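Local coordinates for putative sugar isomerase (Parabacteroides distasonis, PDB 3LMZ), which probably interconverts isomeric sugars, though its true substrate is not established, at residues A[122-133]-A[155-166]. Sequence-based numbering, arbitrary orientation.
Sequences VKEYDFHYAIHL and DPRIGMCLDVGH. With CIT (citric acid), chain B.
Neighbouring parallel strands of the TIM barrel, 128-132 and 158-163, pair here, with Y129, A130, I131 and H132 bridged to I158, G159, M160 and C161. In the backbone ladder Y129 N donates to R157 O, G159 N to Y129 O, I131 N to G159 O and C161 N to I131 O, the last at 2.8 Å. A130 CB and C161 CB meet on the face that also carries H132; on the other, I131 CD1 reaches I158 CG2, and helix 144-151, the crossover of this beta-alpha-beta unit, packs over I131, I158 and M160.

At the N-terminal ends of the strands, the R157 chain bends at chi3 (-68°) and lays its guanidinium against the last turn of helix 115-125. Its NE and NH2 grip D155 side-on, one nitrogen to each carboxylate oxygen, while R157 NH1 reaches D126 OD1 at 2.9 Å, in the guanidinium plane but above that of the D126 carboxylate. V122 O lies over one guanidinium face, 3.6 Å above it. K123 NZ comes to D155 OD2 at 2.8 Å on the anti lone pair, so this oxygen serves two cations. R157 CG makes a CH-pi contact over the H128 ring face, 3.9 Å from the centroid. A leucine in place of R157 would probably leave the carboxylate of D126 without its mate and D155 OD2 with K123 as its remaining cation here.

At the C-terminal mouth of the barrel, where TIM-barrel active sites lie, H132 NE2 meets D163 OD2 at 2.6 Å, nearly in the ring plane. D163 also N-caps helix 164-169, accepting H166 N on OD1, and K191 pairs with its OD2. The other ring nitrogen, H132 ND1, donates to citrate O6 at 2.7 Å, and H166 NE2 donates to citrate O1; the citrate probably comes from the crystallisation liquor.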
ATOM      1  N   VAL A 122     -37.300  -7.361   5.702  1.00 13.57           N
ATOM      2  CA  VAL A 122     -36.867  -6.022   5.399  1.00 14.99           C
ATOM      3  C   VAL A 122     -38.035  -5.063   5.569  1.00 13.34           C
ATOM      4  O   VAL A 122     -37.798  -3.921   5.995  1.00 13.75           O
ATOM      5  CB  VAL A 122     -36.159  -5.788   4.003  1.00 15.86           C
ATOM      6  CG1 VAL A 122     -34.875  -6.609   3.860  1.00 16.82           C
ATOM      7  CG2 VAL A 122     -37.049  -6.085   2.837  1.00 18.71           C
ATOM      8  N   LYS A 123     -39.291  -5.485   5.313  1.00 13.12           N
ATOM      9  CA  LYS A 123     -40.461  -4.629   5.554  1.00 16.25           C
ATOM     10  C   LYS A 123     -40.693  -4.379   7.040  1.00 15.00           C
ATOM     11  O   LYS A 123     -41.024  -3.282   7.453  1.00 14.91           O
ATOM     12  CB  LYS A 123     -41.690  -5.279   4.921  1.00 14.95           C
ATOM     13  CG  LYS A 123     -41.680  -5.187   3.398  1.00 15.56           C
ATOM     14  CD  LYS A 123     -42.862  -5.944   2.773  1.00 12.19           C
ATOM     15  CE  LYS A 123     -43.117  -5.573   1.323  1.00 14.31           C
ATOM     16  NZ  LYS A 123     -41.965  -5.858   0.355  1.00 14.25           N
ATOM     17  N   GLU A 124     -40.514  -5.422   7.844  1.00 13.49           N
ATOM     18  CA  GLU A 124     -40.734  -5.352   9.268  1.00 15.53           C
ATOM     19  C   GLU A 124     -39.738  -4.422   9.940  1.00 14.27           C
ATOM     20  O   GLU A 124     -40.085  -3.642  10.848  1.00 14.18           O
ATOM     21  CB  GLU A 124     -40.652  -6.756   9.870  1.00 15.81           C
ATOM     22  CG  GLU A 124     -40.781  -6.768  11.366  1.00 14.67           C
ATOM     23  CD  GLU A 124     -40.618  -8.113  12.017  1.00 16.87           C
ATOM     24  OE1 GLU A 124     -40.319  -9.105  11.318  1.00 18.14           O
ATOM     25  OE2 GLU A 124     -40.764  -8.189  13.270  1.00 19.07           O
ATOM     26  N   TYR A 125     -38.475  -4.464   9.536  1.00 13.52           N
ATOM     27  CA  TYR A 125     -37.382  -3.780  10.222  1.00 15.17           C
ATOM     28  C   TYR A 125     -36.905  -2.497   9.521  1.00 15.05           C
ATOM     29  O   TYR A 125     -36.208  -1.679  10.130  1.00 15.34           O
ATOM     30  CB  TYR A 125     -36.175  -4.698  10.402  1.00 15.44           C
ATOM     31  CG  TYR A 125     -36.312  -5.688  11.488  1.00 13.51           C
ATOM     32  CD1 TYR A 125     -37.037  -6.851  11.276  1.00 13.40           C
ATOM     33  CD2 TYR A 125     -35.751  -5.482  12.736  1.00 17.09           C
ATOM     34  CE1 TYR A 125     -37.208  -7.774  12.285  1.00 14.83           C
ATOM     35  CE2 TYR A 125     -35.882  -6.400  13.756  1.00 15.93           C
ATOM     36  CZ  TYR A 125     -36.627  -7.551  13.540  1.00 19.37           C
ATOM     37  OH  TYR A 125     -36.790  -8.459  14.562  1.00 18.67           O
ATOM     38  N   ASP A 126     -37.255  -2.324   8.259  1.00 14.79           N
ATOM     39  CA  ASP A 126     -36.753  -1.243   7.408  1.00 13.44           C
ATOM     40  C   ASP A 126     -35.217  -1.247   7.372  1.00 12.82           C
ATOM     41  O   ASP A 126     -34.560  -0.229   7.643  1.00 15.79           O
ATOM     42  CB  ASP A 126     -37.246   0.131   7.867  1.00 14.10           C
ATOM     43  CG  ASP A 126     -36.936   1.235   6.846  1.00 17.16           C
ATOM     44  OD1 ASP A 126     -36.725   0.981   5.591  1.00 16.46           O
ATOM     45  OD2 ASP A 126     -36.925   2.417   7.289  1.00 18.50           O
ATOM     46  N   PHE A 127     -34.649  -2.396   7.008  1.00 13.78           N
ATOM     47  CA  PHE A 127     -33.217  -2.577   6.801  1.00 12.46           C
ATOM     48  C   PHE A 127     -32.952  -2.910   5.311  1.00 13.33           C
ATOM     49  O   PHE A 127     -33.841  -3.421   4.615  1.00 14.93           O
ATOM     50  CB  PHE A 127     -32.657  -3.778   7.628  1.00 13.46           C
ATOM     51  CG  PHE A 127     -32.703  -3.602   9.118  1.00 12.90           C
ATOM     52  CD1 PHE A 127     -32.847  -2.385   9.722  1.00 13.93           C
ATOM     53  CD2 PHE A 127     -32.516  -4.731   9.925  1.00 15.62           C
ATOM     54  CE1 PHE A 127     -32.854  -2.259  11.115  1.00 16.97           C
ATOM     55  CE2 PHE A 127     -32.505  -4.613  11.298  1.00 14.55           C
ATOM     56  CZ  PHE A 127     -32.661  -3.398  11.885  1.00 14.11           C
ATOM     57  N   HIS A 128     -31.757  -2.568   4.841  1.00 12.45           N
ATOM     58  CA  HIS A 128     -31.252  -3.072   3.580  1.00 12.19           C
ATOM     59  C   HIS A 128     -30.556  -4.408   3.848  1.00 11.43           C
ATOM     60  O   HIS A 128     -30.009  -4.668   4.921  1.00 15.29           O
ATOM     61  CB  HIS A 128     -30.325  -2.067   2.927  1.00 13.75           C
ATOM     62  CG  HIS A 128     -31.031  -0.917   2.258  1.00 15.78           C
ATOM     63  ND1 HIS A 128     -31.596   0.116   2.983  1.00 18.31           N
ATOM     64  CD2 HIS A 128     -31.261  -0.643   0.955  1.00 19.68           C
ATOM     65  CE1 HIS A 128     -32.133   0.985   2.138  1.00 21.21           C
ATOM     66  NE2 HIS A 128     -31.922   0.556   0.901  1.00 17.80           N
ATOM     67  N   TYR A 129     -30.586  -5.269   2.837  1.00 12.90           N
ATOM     68  CA  TYR A 129     -30.075  -6.609   2.882  1.00 12.88           C
ATOM     69  C   TYR A 129     -29.275  -6.867   1.601  1.00 15.79           C
ATOM     70  O   TYR A 129     -29.818  -6.785   0.499  1.00 14.74           O
ATOM     71  CB  TYR A 129     -31.226  -7.613   2.975  1.00 14.29           C
ATOM     72  CG  TYR A 129     -30.820  -9.027   3.268  1.00 12.72           C
ATOM     73  CD1 TYR A 129     -30.327  -9.839   2.251  1.00 15.13           C
ATOM     74  CD2 TYR A 129     -30.963  -9.607   4.521  1.00 13.98           C
ATOM     75  CE1 TYR A 129     -29.962 -11.152   2.494  1.00 13.40           C
ATOM     76  CE2 TYR A 129     -30.607 -10.903   4.771  1.00 14.96           C
ATOM     77  CZ  TYR A 129     -30.153 -11.689   3.751  1.00 17.54           C
ATOM     78  OH  TYR A 129     -29.803 -12.993   4.008  1.00 15.94           O
ATOM     79  N   ALA A 130     -27.978  -7.130   1.753  1.00 13.92           N
ATOM     80  CA  ALA A 130     -27.042  -7.252   0.645  1.00 13.75           C
ATOM     81  C   ALA A 130     -26.565  -8.703   0.568  1.00 12.54           C
ATOM     82  O   ALA A 130     -25.882  -9.152   1.463  1.00 14.78           O
ATOM     83  CB  ALA A 130     -25.836  -6.317   0.841  1.00 14.24           C
ATOM     84  N   ILE A 131     -26.939  -9.403  -0.494  1.00 13.40           N
ATOM     85  CA  ILE A 131     -26.583 -10.821  -0.699  1.00 13.36           C
ATOM     86  C   ILE A 131     -25.129 -10.896  -1.233  1.00 13.36           C
ATOM     87  O   ILE A 131     -24.788 -10.282  -2.269  1.00 13.59           O
ATOM     88  CB  ILE A 131     -27.531 -11.522  -1.693  1.00 13.35           C
ATOM     89  CG1 ILE A 131     -28.959 -11.547  -1.147  1.00 13.22           C
ATOM     90  CG2 ILE A 131     -27.002 -12.940  -1.989  1.00 14.06           C
ATOM     91  CD1 ILE A 131     -30.024 -11.829  -2.134  1.00 13.47           C
ATOM     92  N   HIS A 132     -24.276 -11.660  -0.531  1.00 14.17           N
ATOM     93  CA  HIS A 132     -22.861 -11.803  -0.959  1.00 12.96           C
ATOM     94  C   HIS A 132     -22.720 -12.850  -2.060  1.00 14.57           C
ATOM     95  O   HIS A 132     -22.776 -14.037  -1.783  1.00 17.39           O
ATOM     96  CB  HIS A 132     -21.918 -12.131   0.221  1.00 13.35           C
ATOM     97  CG  HIS A 132     -20.478 -12.021  -0.157  1.00 13.66           C
ATOM     98  ND1 HIS A 132     -19.466 -12.731   0.445  1.00 18.46           N
ATOM     99  CD2 HIS A 132     -19.876 -11.274  -1.119  1.00 15.09           C
ATOM    100  CE1 HIS A 132     -18.311 -12.432  -0.127  1.00 17.44           C
ATOM    101  NE2 HIS A 132     -18.521 -11.552  -1.087  1.00 16.19           N
ATOM    102  N   LEU A 133     -22.415 -12.372  -3.263  1.00 15.60           N
ATOM    103  CA  LEU A 133     -22.179 -13.268  -4.409  1.00 14.07           C
ATOM    104  C   LEU A 133     -20.816 -13.911  -4.247  1.00 16.07           C
ATOM    105  O   LEU A 133     -19.923 -13.349  -3.653  1.00 15.27           O
ATOM    106  CB  LEU A 133     -22.356 -12.520  -5.720  1.00 13.82           C
ATOM    107  CG  LEU A 133     -21.306 -11.457  -6.060  1.00 16.05           C
ATOM    108  CD1 LEU A 133     -20.098 -12.066  -6.835  1.00 16.66           C
ATOM    109  CD2 LEU A 133     -21.850 -10.215  -6.842  1.00 17.38           C
ATOM    110  N   ASP A 155     -38.653  -6.627  -2.786  1.00 13.02           N
ATOM    111  CA  ASP A 155     -38.569  -5.333  -2.153  1.00 10.55           C
ATOM    112  C   ASP A 155     -37.268  -4.613  -2.605  1.00 12.98           C
ATOM    113  O   ASP A 155     -36.207  -5.241  -2.704  1.00 13.45           O
ATOM    114  CB  ASP A 155     -38.517  -5.544  -0.639  1.00 12.68           C
ATOM    115  CG  ASP A 155     -38.733  -4.282   0.143  1.00 11.76           C
ATOM    116  OD1 ASP A 155     -37.780  -3.460   0.165  1.00 14.97           O
ATOM    117  OD2 ASP A 155     -39.860  -4.093   0.685  1.00 13.72           O
ATOM    118  N   PRO A 156     -37.362  -3.294  -2.847  1.00 11.43           N
ATOM    119  CA  PRO A 156     -36.202  -2.514  -3.262  1.00 12.86           C
ATOM    120  C   PRO A 156     -35.020  -2.543  -2.292  1.00 12.59           C
ATOM    121  O   PRO A 156     -33.880  -2.227  -2.696  1.00 14.49           O
ATOM    122  CB  PRO A 156     -36.763  -1.118  -3.353  1.00 15.73           C
ATOM    123  CG  PRO A 156     -38.154  -1.277  -3.624  1.00 23.50           C
ATOM    124  CD  PRO A 156     -38.604  -2.507  -2.911  1.00 17.02           C
ATOM    125  N   ARG A 157     -35.256  -2.878  -1.006  1.00 11.74           N
ATOM    126  CA  ARG A 157     -34.210  -2.956  -0.009  1.00 13.40           C
ATOM    127  C   ARG A 157     -33.354  -4.241  -0.008  1.00 12.71           C
ATOM    128  O   ARG A 157     -32.431  -4.358   0.773  1.00 15.31           O
ATOM    129  CB  ARG A 157     -34.817  -2.686   1.365  1.00 14.97           C
ATOM    130  CG  ARG A 157     -35.292  -1.255   1.579  1.00 15.86           C
ATOM    131  CD  ARG A 157     -36.200  -1.128   2.769  1.00 15.09           C
ATOM    132  NE  ARG A 157     -37.479  -1.805   2.533  1.00 14.90           N
ATOM    133  CZ  ARG A 157     -38.570  -1.648   3.263  1.00 14.77           C
ATOM    134  NH1 ARG A 157     -38.603  -0.813   4.306  1.00 14.14           N
ATOM    135  NH2 ARG A 157     -39.700  -2.285   2.928  1.00 15.58           N
ATOM    136  N   ILE A 158     -33.682  -5.184  -0.898  1.00 13.18           N
ATOM    137  CA  ILE A 158     -32.929  -6.389  -1.088  1.00 13.81           C
ATOM    138  C   ILE A 158     -32.061  -6.254  -2.337  1.00 13.05           C
ATOM    139  O   ILE A 158     -32.515  -5.931  -3.410  1.00 14.35           O
ATOM    140  CB  ILE A 158     -33.802  -7.619  -1.234  1.00 12.96           C
ATOM    141  CG1 ILE A 158     -34.782  -7.762  -0.067  1.00 16.04           C
ATOM    142  CG2 ILE A 158     -32.894  -8.823  -1.334  1.00 15.00           C
ATOM    143  CD1 ILE A 158     -35.837  -8.897  -0.230  1.00 18.17           C
ATOM    144  N   GLY A 159     -30.759  -6.443  -2.158  1.00 13.04           N
ATOM    145  CA  GLY A 159     -29.816  -6.384  -3.273  1.00 14.58           C
ATOM    146  C   GLY A 159     -28.603  -7.268  -3.043  1.00 12.13           C
ATOM    147  O   GLY A 159     -28.692  -8.323  -2.441  1.00 13.98           O
HETATM  148  N   MSE A 160     -27.474  -6.734  -3.466  1.00 13.32           N
HETATM  149  CA  MSE A 160     -26.196  -7.448  -3.477  1.00 14.47           C
HETATM  150  C   MSE A 160     -25.097  -6.700  -2.750  1.00 12.59           C
HETATM  151  O   MSE A 160     -25.089  -5.469  -2.648  1.00 14.47           O
HETATM  152  CB  MSE A 160     -25.714  -7.755  -4.921  1.00 12.26           C
HETATM  153  CG  MSE A 160     -25.236  -6.540  -5.725  1.00 12.92           C
HETATM  154 SE   MSE A 160     -24.861  -7.050  -7.531  0.75 16.04          SE
HETATM  155  CE  MSE A 160     -26.675  -7.226  -8.109  1.00 13.93           C
ATOM    156  N   CYS A 161     -24.171  -7.527  -2.216  1.00 12.83           N
ATOM    157  CA  CYS A 161     -22.799  -7.152  -1.850  1.00 12.45           C
ATOM    158  C   CYS A 161     -22.007  -7.539  -3.096  1.00 14.29           C
ATOM    159  O   CYS A 161     -21.769  -8.734  -3.395  1.00 14.80           O
ATOM    160  CB  CYS A 161     -22.322  -7.903  -0.582  1.00 12.23           C
ATOM    161  SG  CYS A 161     -20.586  -7.558  -0.373  1.00 17.06           S
ATOM    162  N   LEU A 162     -21.706  -6.498  -3.875  1.00 14.31           N
ATOM    163  CA  LEU A 162     -21.014  -6.699  -5.151  1.00 14.04           C
ATOM    164  C   LEU A 162     -19.582  -7.044  -4.805  1.00 13.17           C
ATOM    165  O   LEU A 162     -18.793  -6.194  -4.403  1.00 14.33           O
ATOM    166  CB  LEU A 162     -21.050  -5.483  -6.075  1.00 17.78           C
ATOM    167  CG  LEU A 162     -20.192  -5.573  -7.327  1.00 16.56           C
ATOM    168  CD1 LEU A 162     -20.601  -6.712  -8.200  1.00 18.27           C
ATOM    169  CD2 LEU A 162     -20.242  -4.243  -8.028  1.00 18.78           C
ATOM    170  N   ASP A 163     -19.213  -8.295  -5.044  1.00 12.11           N
ATOM    171  CA  ASP A 163     -17.837  -8.765  -4.798  1.00 13.71           C
ATOM    172  C   ASP A 163     -17.150  -8.728  -6.165  1.00 13.98           C
ATOM    173  O   ASP A 163     -17.382  -9.551  -7.050  1.00 13.03           O
ATOM    174  CB  ASP A 163     -17.863 -10.169  -4.190  1.00 15.69           C
ATOM    175  CG  ASP A 163     -16.473 -10.663  -3.766  1.00 17.35           C
ATOM    176  OD1 ASP A 163     -15.549 -10.538  -4.618  1.00 15.28           O
ATOM    177  OD2 ASP A 163     -16.385 -11.102  -2.566  1.00 16.20           O
ATOM    178  N   VAL A 164     -16.237  -7.800  -6.318  1.00 13.05           N
ATOM    179  CA  VAL A 164     -15.686  -7.545  -7.626  1.00 13.14           C
ATOM    180  C   VAL A 164     -14.801  -8.718  -8.070  1.00 13.29           C
ATOM    181  O   VAL A 164     -14.751  -9.050  -9.256  1.00 14.79           O
ATOM    182  CB  VAL A 164     -14.941  -6.227  -7.644  1.00 15.69           C
ATOM    183  CG1 VAL A 164     -15.909  -5.087  -7.242  1.00 17.81           C
ATOM    184  CG2 VAL A 164     -13.613  -6.191  -6.778  1.00 14.93           C
ATOM    185  N   GLY A 165     -14.138  -9.366  -7.099  1.00 13.31           N
ATOM    186  CA  GLY A 165     -13.242 -10.457  -7.407  1.00 14.32           C
ATOM    187  C   GLY A 165     -13.987 -11.693  -7.825  1.00 14.47           C
ATOM    188  O   GLY A 165     -13.677 -12.341  -8.845  1.00 14.46           O
ATOM    189  N   HIS A 166     -14.981 -12.081  -7.035  1.00 13.52           N
ATOM    190  CA  HIS A 166     -15.793 -13.235  -7.412  1.00 15.12           C
ATOM    191  C   HIS A 166     -16.580 -13.019  -8.709  1.00 13.08           C
ATOM    192  O   HIS A 166     -16.720 -13.956  -9.511  1.00 14.04           O
ATOM    193  CB  HIS A 166     -16.733 -13.635  -6.286  1.00 14.49           C
ATOM    194  CG  HIS A 166     -16.019 -14.224  -5.128  1.00 15.43           C
ATOM    195  ND1 HIS A 166     -14.928 -15.068  -5.289  1.00 19.08           N
ATOM    196  CD2 HIS A 166     -16.236 -14.123  -3.793  1.00 20.38           C
ATOM    197  CE1 HIS A 166     -14.512 -15.456  -4.094  1.00 26.44           C
ATOM    198  NE2 HIS A 166     -15.274 -14.888  -3.175  1.00 21.54           N
TER
HETATM  199  C1  CIT B   1     -15.976 -15.043   0.422  1.00 16.95           C
HETATM  200  O1  CIT B   1     -14.986 -14.744  -0.304  1.00 19.91           O
HETATM  201  O2  CIT B   1     -17.083 -15.279  -0.148  1.00 19.68           O
HETATM  202  C2  CIT B   1     -15.830 -15.170   1.933  1.00 16.19           C
HETATM  203  C3  CIT B   1     -17.055 -14.701   2.706  1.00 15.92           C
HETATM  204  O7  CIT B   1     -17.392 -13.307   2.527  1.00 16.79           O
HETATM  205  C4  CIT B   1     -16.632 -14.936   4.160  1.00 19.29           C
HETATM  206  C5  CIT B   1     -17.633 -14.471   5.160  1.00 20.73           C
HETATM  207  O3  CIT B   1     -17.479 -13.386   5.722  1.00 19.85           O
HETATM  208  O4  CIT B   1     -18.644 -15.179   5.401  1.00 26.43           O
HETATM  209  C6  CIT B   1     -18.337 -15.515   2.429  1.00 19.36           C
HETATM  210  O5  CIT B   1     -18.272 -16.783   2.505  1.00 19.98           O
HETATM  211  O6  CIT B   1     -19.408 -14.883   2.078  1.00 18.24           O
HETATM  212  O   HOH W   1     -40.754  -0.830   6.327  1.00 20.32           O